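Local coordinates for protein hydratase ChsH2 (Mycobacterium tuberculosis SUMu008, PDB 4W78) that probably hydrates an enoyl-CoA intermediate of cholesterol side-chain breakdown, as the MaoC-like partner of ChsH1 in a four-chain complex, at residues T23-T27 and R28-D32; Q43-K46 and D47-N51. All coordinates share one frame; numbering follows the deposited sequence.

Overall arrangement
Contact 1 (23-32) and contact 2 (43-51) come in series along the chain, their centres about 13 Å apart and on the same side of the chain's centre. Contact 1 ends helix 17-26 and runs into the loop toward helix 37-42; contact 2 leaves that second helix and leads to helix 52-67, the long helix of this MaoC-like, hot-dog-type chain. They meet at Asn51, whose ND2 lies 2.8 Å from Asp29 OD2 and 2.9 Å from Thr27 OG1, both probable hydrogen bonds. The N-cap of helix 52-67 is thereby tied to the end of helix 17-26, beside the cadmium ion. Its ligands Asp29 and His34, spaced like the Asp-His pair of related hydratases, probably belong to the active site.

Contact 1: T23-T27 and R28-D32; sequences TALAT and RDFQD. With CD (cadmium ion), chain B.
A Schellman motif closes helix 17-26 here and hands the chain directly to the cadmium site. Arg28, with its positive phi, is the C-prime residue: Asp29 N donates to Ala24 O at 3.0 Å, and Arg28 N to Leu25 O at 2.9 Å, the latter from well above the carbonyl plane. Ala24 O is gripped a second time by Thr27 OG1 at 2.8 Å, which arrives from the opposite face to Asp29 N. Thr27 OG1 sits between its own backbone N and carbonyl carbon (chi1 66°), a rotation that turns it back to the helix end and beside Asp29 CB. The Thr27 and Asp29 side chains run side by side, and Asn51 bonds to both. Beyond the turn, the Leu25 side chain crosses that of Phe30 at about a right angle, CG resting 3.7 Å from ring atom CE2. Arg28 leads away to the ChsH1 chain, where NH1 bonds to Val69 O. The Asp29 carboxylate divides its work: OD1 accepts Gln31 N at 3.0 Å, an Asx turn that helps fix its rotation, while OD2 binds the cadmium ion at 2.3 Å, alongside two waters and His34 NE2.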
# COMPACT_ATOMS: atom_id res chain seq x y z
N THR F 23 1.13 0.20 -7.76
CA THR F 23 -0.16 0.18 -8.44
C THR F 23 -0.98 -1.05 -8.05
O THR F 23 -2.17 -0.93 -7.74
CB THR F 23 -0.04 0.28 -9.96
OG1 THR F 23 0.81 -0.75 -10.47
CG2 THR F 23 0.51 1.65 -10.37
N ALA F 24 -0.34 -2.21 -8.02
CA ALA F 24 -1.09 -3.40 -7.63
C ALA F 24 -1.69 -3.23 -6.25
O ALA F 24 -2.89 -3.51 -6.07
CB ALA F 24 -0.19 -4.64 -7.67
N LEU F 25 -0.90 -2.79 -5.27
CA LEU F 25 -1.43 -2.68 -3.91
C LEU F 25 -2.44 -1.54 -3.75
O LEU F 25 -3.36 -1.66 -2.94
CB LEU F 25 -0.32 -2.63 -2.85
CG LEU F 25 0.10 -4.02 -2.37
CD1 LEU F 25 0.71 -4.88 -3.48
CD2 LEU F 25 1.03 -3.90 -1.19
N ALA F 26 -2.28 -0.47 -4.52
CA ALA F 26 -3.26 0.62 -4.48
C ALA F 26 -4.58 0.18 -5.11
O ALA F 26 -5.62 0.79 -4.85
CB ALA F 26 -2.73 1.88 -5.19
N THR F 27 -4.56 -0.86 -5.95
CA THR F 27 -5.82 -1.41 -6.46
C THR F 27 -6.32 -2.54 -5.56
O THR F 27 -7.29 -3.22 -5.88
CB THR F 27 -5.73 -1.92 -7.92
OG1 THR F 27 -4.84 -3.05 -7.97
CG2 THR F 27 -5.20 -0.84 -8.85
N ARG F 28 -5.64 -2.73 -4.42
CA ARG F 28 -5.97 -3.75 -3.42
C ARG F 28 -5.92 -5.19 -3.96
O ARG F 28 -6.67 -6.07 -3.55
CB ARG F 28 -7.29 -3.45 -2.72
CG ARG F 28 -7.26 -2.13 -1.94
CD ARG F 28 -8.52 -1.94 -1.13
NE ARG F 28 -8.72 -2.99 -0.14
CZ ARG F 28 -9.88 -3.62 0.04
NH1 ARG F 28 -10.92 -3.30 -0.73
NH2 ARG F 28 -10.01 -4.57 0.96
N ASP F 29 -4.99 -5.38 -4.90
CA ASP F 29 -4.69 -6.67 -5.49
C ASP F 29 -3.40 -7.18 -4.88
O ASP F 29 -2.31 -6.67 -5.19
CB ASP F 29 -4.54 -6.49 -6.99
CG ASP F 29 -4.34 -7.77 -7.72
OD1 ASP F 29 -3.98 -8.80 -7.10
OD2 ASP F 29 -4.54 -7.76 -8.95
N PHE F 30 -3.54 -8.17 -3.99
CA PHE F 30 -2.41 -8.72 -3.26
C PHE F 30 -1.92 -10.03 -3.84
O PHE F 30 -1.15 -10.76 -3.20
CB PHE F 30 -2.76 -8.87 -1.78
CG PHE F 30 -2.90 -7.55 -1.08
CD1 PHE F 30 -4.12 -6.89 -1.07
CD2 PHE F 30 -1.81 -6.96 -0.45
CE1 PHE F 30 -4.25 -5.65 -0.45
CE2 PHE F 30 -1.93 -5.74 0.18
CZ PHE F 30 -3.15 -5.08 0.18
N GLN F 31 -2.34 -10.34 -5.06
CA GLN F 31 -1.89 -11.57 -5.70
C GLN F 31 -0.38 -11.55 -5.80
O GLN F 31 0.22 -10.57 -6.25
CB GLN F 31 -2.52 -11.75 -7.09
CG GLN F 31 -2.44 -13.19 -7.61
CD GLN F 31 -3.43 -14.15 -6.93
OE1 GLN F 31 -4.48 -13.72 -6.42
NE2 GLN F 31 -3.11 -15.44 -6.91
N ASP F 32 0.25 -12.65 -5.38
CA ASP F 32 1.70 -12.68 -5.27
C ASP F 32 2.45 -12.29 -6.56
O ASP F 32 3.50 -11.64 -6.49
CB ASP F 32 2.17 -14.03 -4.70
CG ASP F 32 1.55 -15.24 -5.40
OD1 ASP F 32 1.05 -15.14 -6.54
OD2 ASP F 32 1.59 -16.34 -4.78
CD CD B . -4.15 -9.80 -9.96
O HOH W 1 -3.83 -12.09 -10.30
O HOH W 2 -6.36 -10.58 -8.90

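Contact 2: Q43-K46 and D47-N51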
# COMPACT_ATOMS: atom_id res chain seq x y z
N GLN F 43 5.11 -19.68 -11.67
CA GLN F 43 4.07 -19.97 -12.67
C GLN F 43 4.55 -19.82 -14.11
O GLN F 43 3.75 -19.93 -15.05
CB GLN F 43 2.79 -19.17 -12.42
CG GLN F 43 2.86 -17.68 -12.74
CD GLN F 43 1.46 -17.05 -12.81
OE1 GLN F 43 0.55 -17.45 -12.09
NE2 GLN F 43 1.29 -16.08 -13.71
N GLY F 44 5.84 -19.60 -14.31
CA GLY F 44 6.38 -19.56 -15.66
C GLY F 44 6.40 -18.16 -16.24
O GLY F 44 6.71 -17.97 -17.42
N SER F 45 6.08 -17.18 -15.40
CA SER F 45 6.13 -15.79 -15.83
C SER F 45 7.57 -15.32 -15.67
O SER F 45 8.32 -15.87 -14.85
CB SER F 45 5.15 -14.93 -15.02
OG SER F 45 3.81 -15.32 -15.31
N LYS F 46 8.00 -14.35 -16.47
CA LYS F 46 9.40 -13.92 -16.44
C LYS F 46 9.77 -13.19 -15.15
O LYS F 46 10.88 -13.37 -14.62
CB LYS F 46 9.72 -13.03 -17.64
CG LYS F 46 11.21 -12.74 -17.78
CD LYS F 46 11.49 -11.68 -18.83
CE LYS F 46 11.33 -10.28 -18.26
NZ LYS F 46 11.91 -9.29 -19.21
N ASP F 47 8.85 -12.36 -14.68
CA ASP F 47 9.08 -11.50 -13.52
C ASP F 47 7.71 -11.04 -13.06
O ASP F 47 6.69 -11.46 -13.62
CB ASP F 47 9.91 -10.28 -13.95
CG ASP F 47 10.73 -9.68 -12.81
OD1 ASP F 47 10.39 -9.91 -11.62
OD2 ASP F 47 11.72 -8.97 -13.11
N ILE F 48 7.67 -10.20 -12.03
CA ILE F 48 6.42 -9.57 -11.64
C ILE F 48 5.86 -8.78 -12.83
O ILE F 48 6.61 -8.33 -13.70
CB ILE F 48 6.58 -8.65 -10.43
CG1 ILE F 48 7.55 -7.51 -10.73
CG2 ILE F 48 7.06 -9.47 -9.22
CD1 ILE F 48 7.56 -6.44 -9.63
N PHE F 49 4.54 -8.64 -12.86
CA PHE F 49 3.89 -7.98 -13.98
C PHE F 49 2.69 -7.18 -13.49
O PHE F 49 2.11 -7.47 -12.44
CB PHE F 49 3.47 -8.98 -15.08
CG PHE F 49 2.61 -10.11 -14.60
CD1 PHE F 49 1.22 -9.98 -14.54
CD2 PHE F 49 3.18 -11.32 -14.23
CE1 PHE F 49 0.43 -11.04 -14.12
CE2 PHE F 49 2.39 -12.38 -13.80
CZ PHE F 49 1.02 -12.24 -13.75
N VAL F 50 2.36 -6.18 -14.29
CA VAL F 50 1.27 -5.24 -13.98
C VAL F 50 -0.08 -5.95 -13.98
O VAL F 50 -0.35 -6.79 -14.84
CB VAL F 50 1.29 -4.10 -15.02
CG1 VAL F 50 0.07 -3.16 -14.85
CG2 VAL F 50 2.57 -3.30 -14.93
N ASN F 51 -0.95 -5.59 -13.02
CA ASN F 51 -2.26 -6.25 -12.91
C ASN F 51 -3.32 -5.57 -13.77
O ASN F 51 -3.11 -4.47 -14.31
CB ASN F 51 -2.72 -6.35 -11.44
CG ASN F 51 -3.22 -5.02 -10.87
OD1 ASN F 51 -2.86 -3.96 -11.35
ND2 ASN F 51 -4.07 -5.09 -9.85
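Gln43 and Phe49 cross at about a right angle in the loop that follows a Schellman motif at the end of helix 37-42, Gly44 being its C-prime residue with positive phi. The Gln43 amide, its plane modestly inclined to that of the Phe49 ring, comes to the ring edge rather than over a face, with NE2 near the ring plane and 3.8 Å from CZ. Ser45 reaches the same ring corner obliquely, its OG 3.6 Å from Phe49 CE2. The two polar groups are joined to each other: Gln43 NE2 donates to Ser45 OG at 3.1 Å, almost straight at 173° and within the amide plane, which helps hold the amide's rotation. The other end of that amide, OE1, takes Val100 N of the ChsH1 chain, so the loop also meets the partner subunit. Phe49 has CG between its backbone N and carbonyl carbon (chi1 55°), and this swings the ring back toward Gln43 and Ser45. The ring also meets that of His34, a cadmium ligand, nearly perpendicular to it, and Phe49 O accepts from His34 ND1, which probably helps to position the imidazole. Further back, Asp47 is in a salt bridge with Arg37, while its OD1 also accepts Ile48 N at 2.8 Å, on the anti side and 29° out of the carboxylate plane.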